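Local coordinates for pyridoxal phosphate homeostasis protein (Bifidobacterium adolescentis ATCC 15703, PDB 3CPG) that probably binds pyridoxal 5'-phosphate and takes part in keeping the level of that cofactor in balance, at residues Asp142-Ala147 / Ala187-Thr192; Val167-Glu172 / Ser219-Thr224. All blocks are in the same frame, centred on the assembly; numbering follows the deposited sequence.

Contact 1 of 2, residues Asp142-Ala147 / Ala187-Thr192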
ATOM      1  N   ASP A 142       0.211 -12.811   0.474  1.00  7.36           N
ATOM      2  CA  ASP A 142       1.480 -13.526   0.429  1.00  7.94           C
ATOM      3  C   ASP A 142       1.417 -14.986  -0.006  1.00  7.71           C
ATOM      4  O   ASP A 142       2.422 -15.696   0.069  1.00  8.08           O
ATOM      5  CB  ASP A 142       2.148 -13.435   1.806  1.00 11.58           C
ATOM      6  CG  ASP A 142       1.326 -14.104   2.898  1.00 15.15           C
ATOM      7  OD1 ASP A 142       0.084 -14.103   2.802  1.00 18.87           O
ATOM      8  OD2 ASP A 142       1.921 -14.626   3.864  1.00 22.79           O
ATOM      9  N   SER A 143       0.256 -15.438  -0.465  1.00  7.62           N
ATOM     10  CA  SER A 143       0.130 -16.827  -0.886  1.00  8.54           C
ATOM     11  C   SER A 143      -1.062 -17.086  -1.797  1.00  8.25           C
ATOM     12  O   SER A 143      -2.033 -16.326  -1.814  1.00  7.87           O
ATOM     13  CB  SER A 143       0.011 -17.733   0.338  1.00  8.65           C
ATOM     14  OG  SER A 143      -1.225 -17.504   0.997  1.00  9.65           O
ATOM     15  N   ILE A 144      -0.976 -18.171  -2.558  1.00  9.35           N
ATOM     16  CA  ILE A 144      -2.061 -18.555  -3.444  1.00  9.70           C
ATOM     17  C   ILE A 144      -3.253 -18.871  -2.551  1.00 10.70           C
ATOM     18  O   ILE A 144      -4.399 -18.564  -2.886  1.00 10.23           O
ATOM     19  CB  ILE A 144      -1.701 -19.819  -4.261  1.00 11.26           C
ATOM     20  CG1 ILE A 144      -0.616 -19.479  -5.288  1.00 11.79           C
ATOM     21  CG2 ILE A 144      -2.946 -20.371  -4.939  1.00 13.20           C
ATOM     22  CD1 ILE A 144      -0.127 -20.672  -6.107  1.00 14.19           C
ATOM     23  N   ASP A 145      -2.963 -19.476  -1.401  1.00 10.83           N
ATOM     24  CA  ASP A 145      -3.996 -19.857  -0.440  1.00 12.08           C
ATOM     25  C   ASP A 145      -4.806 -18.646   0.021  1.00 10.57           C
ATOM     26  O   ASP A 145      -6.039 -18.672  -0.005  1.00  8.07           O
ATOM     27  CB  ASP A 145      -3.350 -20.559   0.760  1.00 14.16           C
ATOM     28  CG  ASP A 145      -4.368 -21.082   1.757  1.00 19.44           C
ATOM     29  OD1 ASP A 145      -5.370 -21.692   1.326  1.00 20.82           O
ATOM     30  OD2 ASP A 145      -4.155 -20.897   2.974  1.00 21.71           O
ATOM     31  N   LEU A 146      -4.118 -17.587   0.441  1.00  7.52           N
ATOM     32  CA  LEU A 146      -4.815 -16.384   0.891  1.00  6.21           C
ATOM     33  C   LEU A 146      -5.591 -15.758  -0.264  1.00  6.73           C
ATOM     34  O   LEU A 146      -6.735 -15.352  -0.100  1.00  6.17           O
ATOM     35  CB  LEU A 146      -3.824 -15.360   1.469  1.00  5.86           C
ATOM     36  CG  LEU A 146      -4.413 -14.046   2.007  1.00  5.63           C
ATOM     37  CD1 LEU A 146      -5.514 -14.350   3.013  1.00  5.16           C
ATOM     38  CD2 LEU A 146      -3.313 -13.206   2.663  1.00  4.86           C
ATOM     39  N   ALA A 147      -4.967 -15.701  -1.436  1.00  6.44           N
ATOM     40  CA  ALA A 147      -5.608 -15.125  -2.612  1.00  6.64           C
ATOM     41  C   ALA A 147      -6.917 -15.847  -2.926  1.00  6.97           C
ATOM     42  O   ALA A 147      -7.903 -15.218  -3.310  1.00  5.82           O
ATOM     43  CB  ALA A 147      -4.664 -15.202  -3.808  1.00  4.88           C
ATOM     44  N   ALA A 187       1.957 -15.309  -8.714  1.00  9.85           N
ATOM     45  CA  ALA A 187       1.304 -14.187  -9.377  1.00 11.82           C
ATOM     46  C   ALA A 187       0.409 -14.662 -10.514  1.00 12.41           C
ATOM     47  O   ALA A 187      -0.722 -14.204 -10.666  1.00 12.92           O
ATOM     48  CB  ALA A 187       2.355 -13.222  -9.914  1.00 10.55           C
ATOM     49  N   GLN A 188       0.926 -15.582 -11.319  1.00 13.50           N
ATOM     50  CA  GLN A 188       0.169 -16.101 -12.443  1.00 16.35           C
ATOM     51  C   GLN A 188      -1.083 -16.838 -11.979  1.00 15.99           C
ATOM     52  O   GLN A 188      -2.139 -16.718 -12.596  1.00 16.01           O
ATOM     53  CB  GLN A 188       1.073 -16.994 -13.292  1.00 19.13           C
ATOM     54  CG  GLN A 188       2.280 -16.219 -13.823  1.00 24.05           C
ATOM     55  CD  GLN A 188       3.234 -17.063 -14.638  1.00 26.88           C
ATOM     56  OE1 GLN A 188       3.673 -18.125 -14.197  1.00 28.03           O
ATOM     57  NE2 GLN A 188       3.576 -16.584 -15.832  1.00 27.91           N
ATOM     58  N   LYS A 189      -0.973 -17.585 -10.885  1.00 14.98           N
ATOM     59  CA  LYS A 189      -2.130 -18.303 -10.355  1.00 14.85           C
ATOM     60  C   LYS A 189      -3.164 -17.292  -9.861  1.00 13.49           C
ATOM     61  O   LYS A 189      -4.362 -17.448 -10.102  1.00 12.93           O
ATOM     62  CB  LYS A 189      -1.718 -19.225  -9.204  1.00 16.04           C
ATOM     63  CG  LYS A 189      -2.897 -19.902  -8.509  1.00 21.15           C
ATOM     64  CD  LYS A 189      -3.736 -20.713  -9.491  1.00 23.69           C
ATOM     65  CE  LYS A 189      -5.017 -21.224  -8.847  1.00 27.05           C
ATOM     66  NZ  LYS A 189      -4.755 -22.127  -7.695  1.00 29.15           N
ATOM     67  N   ILE A 190      -2.696 -16.259  -9.165  1.00 12.24           N
ATOM     68  CA  ILE A 190      -3.588 -15.220  -8.656  1.00 12.84           C
ATOM     69  C   ILE A 190      -4.326 -14.564  -9.823  1.00 13.38           C
ATOM     70  O   ILE A 190      -5.505 -14.226  -9.717  1.00 12.68           O
ATOM     71  CB  ILE A 190      -2.799 -14.137  -7.876  1.00 12.10           C
ATOM     72  CG1 ILE A 190      -2.236 -14.739  -6.586  1.00 13.63           C
ATOM     73  CG2 ILE A 190      -3.703 -12.943  -7.569  1.00 14.22           C
ATOM     74  CD1 ILE A 190      -1.360 -13.792  -5.782  1.00 13.09           C
ATOM     75  N   GLY A 191      -3.626 -14.398 -10.941  1.00 13.12           N
ATOM     76  CA  GLY A 191      -4.235 -13.785 -12.108  1.00 13.51           C
ATOM     77  C   GLY A 191      -5.428 -14.546 -12.657  1.00 14.46           C
ATOM     78  O   GLY A 191      -6.260 -13.973 -13.361  1.00 15.08           O
ATOM     79  N   THR A 192      -5.524 -15.833 -12.335  1.00 14.14           N
ATOM     80  CA  THR A 192      -6.629 -16.655 -12.822  1.00 15.21           C
ATOM     81  C   THR A 192      -7.856 -16.623 -11.917  1.00 14.64           C
ATOM     82  O   THR A 192      -8.922 -17.108 -12.295  1.00 15.81           O
ATOM     83  CB  THR A 192      -6.210 -18.133 -12.982  1.00 15.46           C
ATOM     84  OG1 THR A 192      -5.960 -18.705 -11.690  1.00 18.07           O
ATOM     85  CG2 THR A 192      -4.957 -18.239 -13.830  1.00 17.03           C
TER

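Contact 2 of 2, residues Val167-Glu172 / Ser219-Thr224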
ATOM      1  N   VAL A 167       5.951 -10.005  -1.424  1.00  4.63           N
ATOM      2  CA  VAL A 167       7.104 -10.883  -1.541  1.00  4.98           C
ATOM      3  C   VAL A 167       8.103 -10.632  -0.420  1.00  5.98           C
ATOM      4  O   VAL A 167       8.342  -9.488  -0.032  1.00  6.75           O
ATOM      5  CB  VAL A 167       7.825 -10.673  -2.894  1.00  5.09           C
ATOM      6  CG1 VAL A 167       8.984 -11.653  -3.025  1.00  4.40           C
ATOM      7  CG2 VAL A 167       6.845 -10.851  -4.039  1.00  4.70           C
ATOM      8  N   ASN A 168       8.683 -11.710   0.095  1.00  5.19           N
ATOM      9  CA  ASN A 168       9.667 -11.611   1.165  1.00  6.11           C
ATOM     10  C   ASN A 168      11.024 -11.334   0.526  1.00  7.16           C
ATOM     11  O   ASN A 168      11.593 -12.206  -0.130  1.00  7.62           O
ATOM     12  CB  ASN A 168       9.720 -12.925   1.951  1.00  8.47           C
ATOM     13  CG  ASN A 168      10.744 -12.901   3.077  1.00  8.83           C
ATOM     14  OD1 ASN A 168      11.492 -11.936   3.241  1.00  9.11           O
ATOM     15  ND2 ASN A 168      10.784 -13.976   3.855  1.00 11.75           N
ATOM     16  N   GLU A 169      11.529 -10.117   0.709  1.00  6.29           N
ATOM     17  CA  GLU A 169      12.823  -9.723   0.151  1.00  8.12           C
ATOM     18  C   GLU A 169      13.834  -9.483   1.272  1.00 10.21           C
ATOM     19  O   GLU A 169      14.876  -8.861   1.056  1.00 12.30           O
ATOM     20  CB  GLU A 169      12.674  -8.436  -0.669  1.00  7.70           C
ATOM     21  CG  GLU A 169      11.664  -8.525  -1.807  1.00  7.15           C
ATOM     22  CD  GLU A 169      12.206  -9.263  -3.020  1.00  7.76           C
ATOM     23  OE1 GLU A 169      13.290  -9.874  -2.912  1.00  8.33           O
ATOM     24  OE2 GLU A 169      11.542  -9.233  -4.082  1.00  7.85           O
ATOM     25  N   SER A 170      13.527  -9.982   2.465  1.00 11.20           N
ATOM     26  CA  SER A 170      14.394  -9.781   3.626  1.00 13.07           C
ATOM     27  C   SER A 170      15.588 -10.721   3.703  1.00 15.00           C
ATOM     28  O   SER A 170      16.578 -10.415   4.370  1.00 14.97           O
ATOM     29  CB  SER A 170      13.588  -9.926   4.914  1.00 11.76           C
ATOM     30  OG  SER A 170      13.268 -11.288   5.154  1.00 14.18           O
ATOM     31  N   GLY A 171      15.491 -11.866   3.038  1.00 16.09           N
ATOM     32  CA  GLY A 171      16.575 -12.829   3.078  1.00 18.72           C
ATOM     33  C   GLY A 171      16.392 -13.731   4.281  1.00 20.45           C
ATOM     34  O   GLY A 171      17.169 -14.660   4.507  1.00 21.56           O
ATOM     35  N   GLU A 172      15.350 -13.446   5.056  1.00 21.33           N
ATOM     36  CA  GLU A 172      15.025 -14.218   6.250  1.00 22.71           C
ATOM     37  C   GLU A 172      13.698 -14.940   6.036  1.00 22.83           C
ATOM     38  O   GLU A 172      12.640 -14.314   5.966  1.00 21.25           O
ATOM     39  CB  GLU A 172      14.926 -13.288   7.461  1.00 24.20           C
ATOM     40  CG  GLU A 172      16.247 -12.647   7.851  1.00 27.93           C
ATOM     41  CD  GLU A 172      17.014 -13.461   8.877  1.00 30.23           C
ATOM     42  OE1 GLU A 172      17.111 -14.697   8.716  1.00 31.84           O
ATOM     43  OE2 GLU A 172      17.525 -12.859   9.845  1.00 31.81           O
ATOM     44  N   SER A 219      15.342  -4.248  -6.112  1.00  5.26           N
ATOM     45  CA  SER A 219      15.683  -4.552  -7.494  1.00  4.48           C
ATOM     46  C   SER A 219      15.016  -5.866  -7.890  1.00  5.09           C
ATOM     47  O   SER A 219      14.473  -5.994  -8.983  1.00  5.75           O
ATOM     48  CB  SER A 219      17.202  -4.673  -7.640  1.00  4.39           C
ATOM     49  OG  SER A 219      17.565  -4.988  -8.972  1.00  8.67           O
ATOM     50  N   HIS A 220      15.053  -6.842  -6.988  1.00  5.22           N
ATOM     51  CA  HIS A 220      14.447  -8.133  -7.261  1.00  5.15           C
ATOM     52  C   HIS A 220      12.944  -7.981  -7.466  1.00  5.68           C
ATOM     53  O   HIS A 220      12.377  -8.587  -8.373  1.00  6.78           O
ATOM     54  CB  HIS A 220      14.737  -9.106  -6.118  1.00  6.36           C
ATOM     55  CG  HIS A 220      14.082 -10.442  -6.281  1.00  8.25           C
ATOM     56  ND1 HIS A 220      12.751 -10.658  -5.996  1.00  8.62           N
ATOM     57  CD2 HIS A 220      14.573 -11.629  -6.711  1.00  7.38           C
ATOM     58  CE1 HIS A 220      12.451 -11.921  -6.242  1.00  7.95           C
ATOM     59  NE2 HIS A 220      13.538 -12.532  -6.677  1.00  7.80           N
ATOM     60  N   LEU A 221      12.304  -7.159  -6.638  1.00  5.07           N
ATOM     61  CA  LEU A 221      10.864  -6.950  -6.768  1.00  3.70           C
ATOM     62  C   LEU A 221      10.531  -6.315  -8.117  1.00  4.26           C
ATOM     63  O   LEU A 221       9.576  -6.716  -8.777  1.00  4.00           O
ATOM     64  CB  LEU A 221      10.337  -6.053  -5.640  1.00  3.00           C
ATOM     65  CG  LEU A 221       8.830  -6.202  -5.409  1.00  3.17           C
ATOM     66  CD1 LEU A 221       8.542  -7.580  -4.832  1.00  5.41           C
ATOM     67  CD2 LEU A 221       8.340  -5.114  -4.454  1.00  4.01           C
ATOM     68  N   ARG A 222      11.320  -5.326  -8.526  1.00  4.78           N
ATOM     69  CA  ARG A 222      11.084  -4.662  -9.804  1.00  5.33           C
ATOM     70  C   ARG A 222      11.220  -5.639 -10.974  1.00  6.11           C
ATOM     71  O   ARG A 222      10.380  -5.660 -11.872  1.00  5.87           O
ATOM     72  CB  ARG A 222      12.063  -3.503 -10.015  1.00  5.83           C
ATOM     73  CG  ARG A 222      11.807  -2.758 -11.321  1.00  8.35           C
ATOM     74  CD  ARG A 222      12.894  -1.757 -11.670  1.00 13.98           C
ATOM     75  NE  ARG A 222      14.142  -2.406 -12.064  1.00 14.59           N
ATOM     76  CZ  ARG A 222      15.221  -2.483 -11.294  1.00 15.18           C
ATOM     77  NH1 ARG A 222      15.215  -1.945 -10.077  1.00 11.75           N
ATOM     78  NH2 ARG A 222      16.308  -3.098 -11.745  1.00 18.74           N
ATOM     79  N   LYS A 223      12.283  -6.436 -10.966  1.00  6.28           N
ATOM     80  CA  LYS A 223      12.499  -7.404 -12.042  1.00  5.81           C
ATOM     81  C   LYS A 223      11.374  -8.429 -12.089  1.00  6.22           C
ATOM     82  O   LYS A 223      10.926  -8.828 -13.164  1.00  6.82           O
ATOM     83  CB  LYS A 223      13.838  -8.121 -11.859  1.00  7.05           C
ATOM     84  CG  LYS A 223      15.046  -7.225 -12.064  1.00  8.48           C
ATOM     85  CD  LYS A 223      16.337  -8.013 -11.927  1.00 11.06           C
ATOM     86  CE  LYS A 223      17.545  -7.115 -12.129  1.00 12.29           C
ATOM     87  NZ  LYS A 223      18.819  -7.886 -12.033  1.00 12.82           N
ATOM     88  N   THR A 224      10.929  -8.861 -10.915  1.00  4.93           N
ATOM     89  CA  THR A 224       9.847  -9.834 -10.824  1.00  5.42           C
ATOM     90  C   THR A 224       8.585  -9.231 -11.431  1.00  4.94           C
ATOM     91  O   THR A 224       7.880  -9.882 -12.197  1.00  5.26           O
ATOM     92  CB  THR A 224       9.592 -10.229  -9.359  1.00  4.36           C
ATOM     93  OG1 THR A 224      10.740 -10.921  -8.849  1.00  5.15           O
ATOM     94  CG2 THR A 224       8.364 -11.131  -9.245  1.00  5.40           C
TER

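Contact 1 of 2, residues Asp142-Ala147 / Ala187-Thr192
Ile144 and Ala147 of helix 144-157 meet Lys189 and Ile190 of helix 183-191 through aliphatic carbon, with no hydrogen bond passing between the segments. The first helix begins at Ser143, the N-cap, whose OG accepts from Leu146 N at 2.9 Å in a nearly straight bond (163°). This capping fixes the opening turn from which Ile144 and Ala147 reach across. Ile144 comes first and carries much of the contact. Its branched chain lies across that of Lys189 at about a right angle, CG2 resting 3.6 Å from Lys189 CG while CD1 sits near both CB and CG of the same lysine. Because CG2 of Ile144 stands anti to the backbone N and CG1 anti to the carbonyl carbon (chi1 -70°), both branches find the lysine methylenes. An alanine here would strip away both branches, and the CB-CG part of Lys189 is likely to lose its apolar cover and become freer to turn. In the TIM-barrel fold these are successive outer helices, packed side by side around the parallel sheet, with strand 161-166 between them in the chain. Lys189 bends at chi2 and chi4, bringing NZ to 3.7 Å from Ile144 CG2 and into a long, weak ion pair with Glu148. One turn on from Ser143, Ala147 directs CB toward the other helix, 3.7 Å from Ile190 CG1 and at the longer distance of 4.1 Å from Ile190 CD1. Ile190 also touches Val163 and Leu165, carrying the interface down onto the sheet.

Contact 2 of 2, residues Val167-Glu172 / Ser219-Thr224
The side chains of Glu169 and His220 run roughly perpendicular to one another, with the carboxylate turned 70° from the imidazole plane. The acid meets the ring at its ND1 edge: His220 ND1 donates to Glu169 OE2 at 2.7 Å, on the syn lone pair. The bond is bent (140°), and OE2 lies somewhat out of the ring plane. Glu169 gets there by folding at chi2 (-78°), which turns its carboxylate so that OE2 lies 3.5 Å from the Leu221 CD1 methyl. Beside this polar pair, Val167 and Leu221 lie alongside one another, pointing opposite ways, and Val167 CB comes within 3.7 Å of Leu221 CD1. That methyl is thus shared between the valine and the carboxylate.

The loop carrying the acid follows strand 161-166 of the barrel and packs on the outer helix 211-231. Its shape is set by an Asx turn, in which Asn168 OD1 accepts from Ser170 N, followed by an ST turn, in which Ser170 OG accepts from Glu172 N. Asn168 ND2 closes the loop onto Glu172 O in a nearly straight bond of 2.8 Å.

Leu221 reaches on to Leu201 and Leu242, so the acid sits at the border of an apolar layer. With ND1 as donor next to a buried carboxylate, the imidazole would probably be more basic and tend toward the charged form, compensating the charge of Glu169.

How the contacts relate
Contacts 1 and 2 alternate along the chain: 142-147 and 167-172 come first, then 187-192 and 219-224. Strand 161-166 bridges them, its residues packing on Ile190 of contact 1 and its end running into the loop of contact 2. Helix 183-191 is a second connection, since its Ala183 touches Val167 and Thr224 while its later residues form contact 1. The contact centres are 17 Å apart and the nearest atoms about 6 Å, without touching. Both also lean on strand 196-202, Ile190 at Ile196 and Leu221 at Leu201. Both lie away from Lys57, the predicted attachment point of pyridoxal phosphate, which carries no cofactor in this structure.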